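Local coordinates for XRE family transcriptional regulator (Enterobacter cloacae subsp. cloacae, PDB 6B8W), which probably regulates transcription by binding DNA through a helix-turn-helix domain, and is represented here by its cupin domain, which can bind manganese, at the interface of chains A and B. Numbering follows the deposited sequence. Chains: chain A/B, XRE family transcriptional regulator.

Contact 1: the interface of chains A and B. Residues chain A 44, 46, 64, 88; chain B 8, 19, 44, 46, 88.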
# COMPACT_ATOMS: atom_id res chain seq x y z
N VAL A 44 -3.57 -1.81 5.62
CA VAL A 44 -4.36 -2.31 4.50
C VAL A 44 -4.07 -3.80 4.39
O VAL A 44 -2.90 -4.21 4.35
CB VAL A 44 -3.98 -1.64 3.16
CG1 VAL A 44 -4.76 -2.27 2.00
CG2 VAL A 44 -4.22 -0.15 3.22
N ILE A 46 -3.74 -7.26 2.51
CA ILE A 46 -3.42 -7.69 1.15
C ILE A 46 -4.04 -9.05 0.91
O ILE A 46 -4.77 -9.23 -0.06
CB ILE A 46 -1.90 -7.72 0.92
CG1 ILE A 46 -1.27 -6.37 1.28
CG2 ILE A 46 -1.58 -8.12 -0.51
CD1 ILE A 46 -1.91 -5.16 0.67
N ASP A 64 -7.92 -5.65 0.93
CA ASP A 64 -8.15 -4.30 0.41
C ASP A 64 -8.99 -3.42 1.34
O ASP A 64 -9.36 -2.30 0.97
CB ASP A 64 -8.63 -4.30 -1.06
CG ASP A 64 -7.47 -4.52 -2.05
OD1 ASP A 64 -6.30 -4.67 -1.62
OD2 ASP A 64 -7.74 -4.51 -3.27
N HIS A 88 -0.12 -4.43 4.79
CA HIS A 88 0.86 -3.35 4.73
C HIS A 88 0.57 -2.39 5.85
O HIS A 88 -0.59 -2.16 6.21
CB HIS A 88 0.83 -2.52 3.44
CG HIS A 88 1.21 -3.26 2.21
ND1 HIS A 88 1.03 -2.72 0.95
CD2 HIS A 88 1.70 -4.50 2.02
CE1 HIS A 88 1.43 -3.59 0.04
NE2 HIS A 88 1.82 -4.68 0.66
N LEU B 8 -8.62 3.09 -1.69
CA LEU B 8 -8.48 2.30 -0.45
C LEU B 8 -8.84 3.15 0.75
O LEU B 8 -9.32 2.65 1.78
CB LEU B 8 -7.05 1.74 -0.35
CG LEU B 8 -6.73 0.68 -1.41
CD1 LEU B 8 -5.25 0.32 -1.45
CD2 LEU B 8 -7.57 -0.57 -1.20
N HIS B 19 -4.64 6.83 -2.16
CA HIS B 19 -4.21 5.43 -2.12
C HIS B 19 -5.26 4.63 -2.86
O HIS B 19 -6.41 4.60 -2.43
CB HIS B 19 -4.15 4.97 -0.66
CG HIS B 19 -3.39 3.70 -0.45
ND1 HIS B 19 -3.16 3.19 0.81
CD2 HIS B 19 -2.71 2.90 -1.31
CE1 HIS B 19 -2.42 2.09 0.72
NE2 HIS B 19 -2.15 1.89 -0.56
N VAL B 44 2.84 -0.88 -6.15
CA VAL B 44 3.19 -2.18 -5.59
C VAL B 44 2.25 -3.19 -6.21
O VAL B 44 1.03 -3.00 -6.19
CB VAL B 44 2.94 -2.28 -4.05
CG1 VAL B 44 3.47 -3.62 -3.54
CG2 VAL B 44 3.61 -1.15 -3.33
N ILE B 46 0.23 -6.60 -6.20
CA ILE B 46 -0.38 -7.47 -5.19
C ILE B 46 -0.38 -8.89 -5.72
O ILE B 46 0.07 -9.79 -5.04
CB ILE B 46 -1.82 -7.04 -4.86
CG1 ILE B 46 -1.84 -5.58 -4.37
CG2 ILE B 46 -2.44 -8.03 -3.89
CD1 ILE B 46 -0.77 -5.24 -3.36
N HIS B 88 -1.46 -1.75 -6.14
CA HIS B 88 -1.80 -0.54 -5.41
C HIS B 88 -0.97 0.59 -5.93
O HIS B 88 0.19 0.40 -6.30
CB HIS B 88 -1.60 -0.69 -3.91
CG HIS B 88 -2.55 -1.64 -3.26
ND1 HIS B 88 -2.47 -1.98 -1.93
CD2 HIS B 88 -3.59 -2.35 -3.77
CE1 HIS B 88 -3.44 -2.82 -1.64
NE2 HIS B 88 -4.14 -3.05 -2.73
O HOH W 1 -0.59 -0.65 -0.33
O HOH W 2 -10.42 0.11 1.66

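Contact 2: the interface of chains A and B. Residues chain A 9, 17, 19, 90; chain B 17, 19, 42, 90, 92.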
# COMPACT_ATOMS: atom_id res chain seq x y z
N PHE A 9 9.78 -0.12 0.59
CA PHE A 9 10.61 0.92 0.06
C PHE A 9 11.49 1.33 1.21
O PHE A 9 11.10 1.14 2.36
CB PHE A 9 9.75 2.09 -0.39
CG PHE A 9 8.80 1.75 -1.49
CD1 PHE A 9 9.25 1.72 -2.81
CD2 PHE A 9 7.47 1.45 -1.23
CE1 PHE A 9 8.39 1.39 -3.85
CE2 PHE A 9 6.60 1.13 -2.27
CZ PHE A 9 7.06 1.10 -3.57
N PHE A 17 8.13 9.02 5.48
CA PHE A 17 7.19 7.93 5.25
C PHE A 17 7.87 6.56 5.16
O PHE A 17 8.91 6.41 4.52
CB PHE A 17 6.46 8.27 3.93
CG PHE A 17 5.67 7.14 3.32
CD1 PHE A 17 4.51 6.69 3.91
CD2 PHE A 17 6.05 6.59 2.08
CE1 PHE A 17 3.76 5.66 3.33
CE2 PHE A 17 5.30 5.58 1.49
CZ PHE A 17 4.15 5.12 2.11
N HIS A 19 6.87 2.28 4.70
CA HIS A 19 5.88 1.41 4.09
C HIS A 19 6.40 -0.02 4.31
O HIS A 19 7.41 -0.42 3.72
CB HIS A 19 5.81 1.73 2.61
CG HIS A 19 4.66 1.12 1.89
ND1 HIS A 19 4.15 1.65 0.73
CD2 HIS A 19 3.87 0.07 2.20
CE1 HIS A 19 3.11 0.93 0.34
NE2 HIS A 19 2.93 -0.05 1.21
N LEU A 90 1.57 1.48 6.72
CA LEU A 90 2.15 2.72 6.25
C LEU A 90 2.25 3.66 7.42
O LEU A 90 1.31 3.79 8.19
CB LEU A 90 1.27 3.36 5.18
CG LEU A 90 1.18 2.67 3.81
CD1 LEU A 90 0.52 1.31 3.89
CD2 LEU A 90 0.36 3.58 2.92
N PHE B 17 -2.42 12.89 0.39
CA PHE B 17 -2.15 11.55 -0.08
C PHE B 17 -3.40 10.78 -0.51
O PHE B 17 -4.41 10.82 0.18
CB PHE B 17 -1.38 10.88 1.11
CG PHE B 17 -1.52 9.40 1.22
CD1 PHE B 17 -0.91 8.56 0.32
CD2 PHE B 17 -2.17 8.84 2.33
CE1 PHE B 17 -1.00 7.18 0.46
CE2 PHE B 17 -2.27 7.47 2.47
CZ PHE B 17 -1.69 6.64 1.54
N HIS B 19 -4.64 6.83 -2.16
CA HIS B 19 -4.21 5.43 -2.12
C HIS B 19 -5.26 4.63 -2.86
O HIS B 19 -6.41 4.60 -2.43
CB HIS B 19 -4.15 4.97 -0.66
CG HIS B 19 -3.39 3.70 -0.45
ND1 HIS B 19 -3.16 3.19 0.81
CD2 HIS B 19 -2.71 2.90 -1.31
CE1 HIS B 19 -2.42 2.09 0.72
NE2 HIS B 19 -2.15 1.89 -0.56
N HIS B 42 3.97 5.74 -5.90
CA HIS B 42 4.50 4.43 -5.59
C HIS B 42 3.53 3.44 -6.20
O HIS B 42 2.32 3.67 -6.19
CB HIS B 42 4.54 4.14 -4.07
CG HIS B 42 5.47 5.01 -3.28
ND1 HIS B 42 5.16 6.29 -2.90
CD2 HIS B 42 6.68 4.73 -2.72
CE1 HIS B 42 6.14 6.78 -2.15
NE2 HIS B 42 7.07 5.85 -2.03
N LEU B 90 0.06 4.60 -4.81
CA LEU B 90 0.05 5.67 -3.81
C LEU B 90 0.42 6.95 -4.51
O LEU B 90 1.29 6.93 -5.36
CB LEU B 90 1.06 5.40 -2.69
CG LEU B 90 0.81 4.27 -1.72
CD1 LEU B 90 0.69 2.92 -2.42
CD2 LEU B 90 1.93 4.23 -0.70
N HIS B 92 1.46 10.96 -3.51
CA HIS B 92 1.72 11.99 -2.51
C HIS B 92 1.85 13.32 -3.21
O HIS B 92 2.63 13.44 -4.14
CB HIS B 92 3.00 11.70 -1.70
CG HIS B 92 2.80 10.72 -0.59
ND1 HIS B 92 2.78 9.35 -0.80
CD2 HIS B 92 2.61 10.90 0.73
CE1 HIS B 92 2.57 8.74 0.35
NE2 HIS B 92 2.46 9.65 1.30

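Contact 1: the interface of chains A and B
B:His88 turns its ring toward chain A with CG beside its own backbone N (chi1 -68°), which carries NE2 to the carboxylate of A:Asp64. A:Val44 holds CG1 anti to its backbone N (chi1 176°); its two methyls thereby diverge, CG1 toward CE1 of B:His88 and CG2 toward CE1 of B:His19. The hydrogen bond from B:His88 NE2 to A:Asp64 OD1 is 2.9 Å long and somewhat bent. The oxygen lies nearly in the imidazole plane, yet the ring N-H reaches it from above the carboxylate plane, 41° out of it. Within chain B, the ring is sandwiched: B:Leu8 CD1 covers the centre of one face and B:Ile46 CD1 the other, which should restrain its rotation and so help direct NE2. ND1, at the edge, binds water 1 at 2.8 Å from the water oxygen. The same water meets A:His88 ND1 and B:His19 NE2, so three histidines from both subunits converge on one shared water molecule. A:His88 ND1 and B:His88 ND1 lie 4.6 Å apart, each bonded to this water. Their charge states are not seen. Beside this polar cluster the two Ile46 side chains meet at a slant, with A:Ile46 CG2 tight against B:Ile46 CG2 at 3.5 Å, while A:Ile46 CD1 touches B:His88 CE1 at 3.6 Å. At the other margin B:Leu8 CD2 packs on A:Asp64 CB, and water 2 joins the backbone carbonyl oxygens of the same two residues. This patch of the two-fold interface combines a directed bond, a shared water and aliphatic packing, and probably helps fix the register of two cupin domains in a dimer.

Contact 2: the interface of chains A and B
The ring of A:Phe9 presents a face to B:His42, whose CD2 sits 3.5 Å above the plane and over the ring centre. From the side of B:His42 this is an edge contact, with the planes 72° apart and CD2 reaching A:Phe9 CE2 at 3.6 Å. One face of the same imidazole receives the rim of A:Phe17: CE2 of the phenyl ring stands over it, offset toward the rim and 3.9 Å from B:His42 CE1, in a second edge-to-face pair with planes 67° apart. B:His42 is thus met by two phenyl rings of chain A, one at its edge and one on its face, which should limit its rotation. A:Phe17 in turn has B:His92 CE1 over the centre of one face, a looser approach. Two leucines fill the middle of the patch. B:Leu90 CG lies beside its backbone N (chi1 -70°), and this sends CD2 into chain A, where it meets A:His19 CE1 at 3.7 Å and A:Phe17 CZ at the same distance. The two-fold related leucine does the same: A:Leu90 CD2 points at B:His19 CE1, at 3.8 Å, and at B:Phe17 CZ, whose side chain it crosses at about a right angle. The CD2 methyls of A:Leu90 and B:Leu90 face each other at 4.0 Å near the two-fold axis. A:Leu90 also backs its own chain's histidine, CG lying over the centre of one face of A:His19. Aromatic and leucine surfaces from strands 17-24, 40-47 and 85-92 and the loop carrying A:Phe9 so interlock, forming a largely aromatic and aliphatic part of the interface that probably helps hold the two cupin domains together.

Contact 1 and contact 2 are neighbouring patches of one two-fold interface, their C-alpha centres about 10 Å apart. They share B:His19, which reaches the water of contact 1 with NE2 and offers CE1 to chain A methyls in both. Strands 17-24, 40-47 and 85-92 run through the two patches, so consecutive stretches of the same strands supply first the mixed polar and aliphatic zone, then the aromatic one. Together they suggest a continuous sheet-on-sheet packing between cupin domains, which may pair the full-length regulator as a dimer, although the structure alone does not show that state in solution.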